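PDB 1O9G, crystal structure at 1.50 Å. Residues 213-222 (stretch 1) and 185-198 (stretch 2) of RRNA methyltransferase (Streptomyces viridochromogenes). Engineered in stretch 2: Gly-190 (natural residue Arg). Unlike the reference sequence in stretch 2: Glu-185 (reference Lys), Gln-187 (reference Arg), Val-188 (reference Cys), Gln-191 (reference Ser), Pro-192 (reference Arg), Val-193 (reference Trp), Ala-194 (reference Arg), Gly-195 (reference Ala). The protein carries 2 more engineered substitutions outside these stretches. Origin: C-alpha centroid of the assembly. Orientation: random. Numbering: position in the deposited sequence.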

# COMPACT_ATOMS: atom_id res chain seq x y z
N THR A 213 4.89 -1.66 8.38
CA THR A 213 4.67 -0.57 9.31
C THR A 213 3.58 -0.93 10.32
O THR A 213 2.71 -1.76 10.05
CB THR A 213 4.40 0.74 8.53
OG1 THR A 213 4.19 1.82 9.43
CG2 THR A 213 3.15 0.66 7.67
N ASP A 214 3.68 -0.35 11.51
CA ASP A 214 2.83 -0.68 12.67
C ASP A 214 2.78 0.53 13.57
O ASP A 214 3.60 1.44 13.47
CB ASP A 214 3.47 -1.85 13.43
CG ASP A 214 2.48 -2.72 14.20
OD1 ASP A 214 1.34 -2.29 14.53
OD2 ASP A 214 2.79 -3.87 14.56
N ARG A 215 1.81 0.54 14.48
CA ARG A 215 1.78 1.48 15.59
C ARG A 215 2.69 0.91 16.67
O ARG A 215 2.25 0.18 17.56
CB ARG A 215 0.36 1.64 16.10
CG ARG A 215 0.18 2.76 17.11
CD ARG A 215 -0.09 4.11 16.48
NE ARG A 215 -1.30 4.12 15.65
CZ ARG A 215 -1.52 4.94 14.62
NH1 ARG A 215 -0.60 5.83 14.25
NH2 ARG A 215 -2.67 4.87 13.95
N SER A 216 3.97 1.23 16.57
CA SER A 216 4.92 0.81 17.58
C SER A 216 6.19 1.65 17.52
O SER A 216 6.35 2.49 16.65
CB SER A 216 5.26 -0.65 17.44
OG SER A 216 6.18 -0.82 16.40
N ARG A 217 7.07 1.42 18.48
CA ARG A 217 8.33 2.15 18.54
C ARG A 217 9.38 1.45 17.68
O ARG A 217 10.27 2.10 17.14
CB ARG A 217 8.81 2.29 19.99
CG ARG A 217 7.76 2.79 21.00
CD ARG A 217 6.72 3.79 20.48
NE ARG A 217 7.25 5.16 20.41
CZ ARG A 217 7.04 6.02 19.41
NH1 ARG A 217 6.32 5.68 18.34
NH2 ARG A 217 7.56 7.24 19.47
N LYS A 218 9.25 0.13 17.55
CA LYS A 218 10.24 -0.71 16.89
C LYS A 218 9.63 -2.08 16.57
O LYS A 218 9.19 -2.80 17.47
CB LYS A 218 11.47 -0.88 17.79
CG LYS A 218 12.67 -1.49 17.08
CD LYS A 218 13.98 -1.29 17.83
CE LYS A 218 14.49 0.17 17.75
NZ LYS A 218 14.49 0.73 16.36
N ILE A 219 9.60 -2.46 15.29
CA ILE A 219 9.03 -3.73 14.88
C ILE A 219 10.09 -4.82 14.99
O ILE A 219 11.15 -4.70 14.41
CB ILE A 219 8.51 -3.61 13.44
CG1 ILE A 219 7.30 -2.68 13.41
CG2 ILE A 219 8.14 -5.00 12.87
CD1 ILE A 219 6.95 -2.15 12.03
N PRO A 220 9.80 -5.88 15.75
CA PRO A 220 10.78 -6.96 15.94
C PRO A 220 10.97 -7.81 14.67
O PRO A 220 9.99 -8.37 14.20
CB PRO A 220 10.17 -7.77 17.10
CG PRO A 220 8.68 -7.52 17.01
CD PRO A 220 8.54 -6.13 16.49
N VAL A 221 12.19 -7.90 14.16
CA VAL A 221 12.51 -8.80 13.03
C VAL A 221 13.67 -9.78 13.26
O VAL A 221 13.81 -10.74 12.50
CB VAL A 221 12.78 -8.03 11.70
CG1 VAL A 221 11.56 -7.22 11.29
CG2 VAL A 221 14.00 -7.12 11.80
N ALA A 222 14.48 -9.55 14.30
CA ALA A 222 15.59 -10.45 14.63
C ALA A 222 15.08 -11.89 14.64
O ALA A 222 13.98 -12.14 15.11
CB ALA A 222 16.18 -10.08 15.98
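Stretch 2 (185-198) EGQVPGQPVAGLLR

Stretch 2 enters as a loop, extended from Gln-187 to Pro-189, and turns into a helix at Gly-190, with Pro-189 at the N-cap position; stretch 1 leaves a strand at Asp-214 and continues as loop. The two run in the same general sense, Ser-216 lying nearest Gln-187 (CA to CA 6.1 Å), Pro-220 nearest Gly-190 (CA to CA 5.4 Å) and Val-221 nearest Ala-194 (CA to CA 6.2 Å). Thr-213 stays out of reach. Asp-214 accepts a direct hydrogen bond from stretch 2: Val-188 N donates to Asp-214 OD2 at 3.0 Å and a nearly straight 159°. The same oxygen lies 3.7 Å from Val-188 CG2, and water 1 lies 2.8 Å from Asp-214 OD2 and 2.7 Å from Val-188 O, within hydrogen-bonding reach of both. At Arg-215 the backbones approach without bonding, because Arg-215 O and Gly-186 O, 3.5 Å apart, are both acceptors; the arginine side chain ends away from stretch 2. Ser-216 points its CB toward stretch 2, against the Gln-187 side chain, which reaches along the loop as far as Pro-220. Lys-218 turns its CB away. Ile-219 begins the apolar part of the contact, its CG2 4.2 Å from Val-193 CG1. Pro-220 lies over the start of the helix, its CG 3.8 Å from CA of Gly-190, an engineered residue, while Pro-220 O sits 3.4 Å from Val-193 CG1. Water 2 ties this corner together by donating to Pro-220 O (2.8 Å) and Gly-190 O (2.7 Å). Val-221 then meets two residues one helical turn apart, its CG1 4.3 Å from Val-193 CG1 and 3.9 Å from Leu-197 CD1; the helical bond from Leu-197 N to Val-193 O (3.0 Å) spans that turn. Ala-222 makes no contact.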

# COMPACT_ATOMS: atom_id res chain seq x y z
N GLU A 185 -4.73 -1.79 21.03
CA GLU A 185 -3.90 -0.61 21.30
C GLU A 185 -2.47 -0.87 20.82
O GLU A 185 -1.76 0.05 20.41
CB GLU A 185 -3.82 -0.22 22.80
CG GLU A 185 -5.03 -0.40 23.74
CD GLU A 185 -6.37 -0.65 23.08
OE1 GLU A 185 -6.66 -1.83 22.78
OE2 GLU A 185 -7.15 0.32 22.91
N GLY A 186 -2.06 -2.14 20.87
CA GLY A 186 -0.66 -2.51 20.76
C GLY A 186 -0.12 -2.73 19.36
O GLY A 186 -0.37 -1.93 18.45
N GLN A 187 0.64 -3.82 19.21
CA GLN A 187 1.40 -4.10 17.99
C GLN A 187 1.50 -5.60 17.74
O GLN A 187 1.31 -6.42 18.65
CB GLN A 187 2.82 -3.49 18.10
CG GLN A 187 3.84 -4.38 18.85
CD GLN A 187 5.21 -3.72 18.99
OE1 GLN A 187 6.08 -3.89 18.13
NE2 GLN A 187 5.41 -2.97 20.08
N VAL A 188 1.82 -5.96 16.49
CA VAL A 188 2.05 -7.36 16.15
C VAL A 188 3.33 -7.84 16.84
O VAL A 188 4.39 -7.21 16.70
CB VAL A 188 2.15 -7.58 14.63
CG1 VAL A 188 2.26 -9.06 14.32
CG2 VAL A 188 0.93 -6.99 13.93
N PRO A 189 3.25 -8.94 17.60
CA PRO A 189 4.43 -9.49 18.27
C PRO A 189 5.40 -10.21 17.31
O PRO A 189 5.14 -10.38 16.13
CB PRO A 189 3.84 -10.46 19.30
CG PRO A 189 2.47 -10.79 18.83
CD PRO A 189 2.03 -9.71 17.90
N GLY A 190 6.53 -10.64 17.87
CA GLY A 190 7.63 -11.13 17.09
C GLY A 190 7.35 -12.35 16.25
O GLY A 190 7.75 -12.39 15.11
N GLN A 191 6.69 -13.36 16.82
CA GLN A 191 6.48 -14.62 16.12
C GLN A 191 5.59 -14.45 14.87
O GLN A 191 5.95 -14.92 13.80
CB GLN A 191 5.94 -15.71 17.07
CG GLN A 191 6.98 -16.24 18.07
CD GLN A 191 6.40 -17.20 19.10
OE1 GLN A 191 6.43 -18.42 18.91
NE2 GLN A 191 5.87 -16.65 20.19
N PRO A 192 4.44 -13.79 15.00
CA PRO A 192 3.64 -13.45 13.81
C PRO A 192 4.40 -12.65 12.75
O PRO A 192 4.30 -12.99 11.60
CB PRO A 192 2.48 -12.63 14.39
CG PRO A 192 2.36 -13.11 15.77
CD PRO A 192 3.77 -13.36 16.23
N VAL A 193 5.15 -11.62 13.14
CA VAL A 193 5.94 -10.85 12.17
C VAL A 193 6.94 -11.74 11.50
O VAL A 193 7.07 -11.72 10.30
CB VAL A 193 6.68 -9.66 12.80
CG1 VAL A 193 7.64 -9.00 11.77
CG2 VAL A 193 5.72 -8.63 13.29
N ALA A 194 7.65 -12.53 12.29
CA ALA A 194 8.61 -13.47 11.72
C ALA A 194 7.96 -14.41 10.72
O ALA A 194 8.50 -14.63 9.64
CB ALA A 194 9.27 -14.27 12.82
N GLY A 195 6.80 -14.96 11.04
CA GLY A 195 6.12 -15.87 10.13
C GLY A 195 5.64 -15.18 8.86
O GLY A 195 5.69 -15.76 7.79
N LEU A 196 5.18 -13.95 9.00
CA LEU A 196 4.75 -13.18 7.85
C LEU A 196 5.93 -12.99 6.91
O LEU A 196 5.82 -13.22 5.70
CB LEU A 196 4.17 -11.84 8.29
CG LEU A 196 3.89 -10.79 7.21
CD1 LEU A 196 3.08 -11.39 6.13
CD2 LEU A 196 3.17 -9.61 7.84
N LEU A 197 7.06 -12.56 7.44
CA LEU A 197 8.23 -12.35 6.59
C LEU A 197 8.72 -13.62 5.91
O LEU A 197 9.04 -13.59 4.73
CB LEU A 197 9.37 -11.72 7.36
CG LEU A 197 9.15 -10.33 7.93
CD1 LEU A 197 10.37 -9.98 8.77
CD2 LEU A 197 8.89 -9.29 6.89
N ARG A 198 8.73 -14.74 6.63
CA ARG A 198 9.17 -15.99 6.03
C ARG A 198 8.23 -16.45 4.93
O ARG A 198 8.67 -16.93 3.90
CB ARG A 198 9.31 -17.09 7.07
CG ARG A 198 10.50 -16.93 8.00
CD ARG A 198 10.81 -18.17 8.79
NE ARG A 198 9.56 -18.77 9.24
CZ ARG A 198 8.97 -18.55 10.41
NH1 ARG A 198 9.53 -17.76 11.34
NH2 ARG A 198 7.80 -19.14 10.67
O HOH W 1 5.21 -4.96 15.54
O HOH W 2 9.95 -11.21 14.18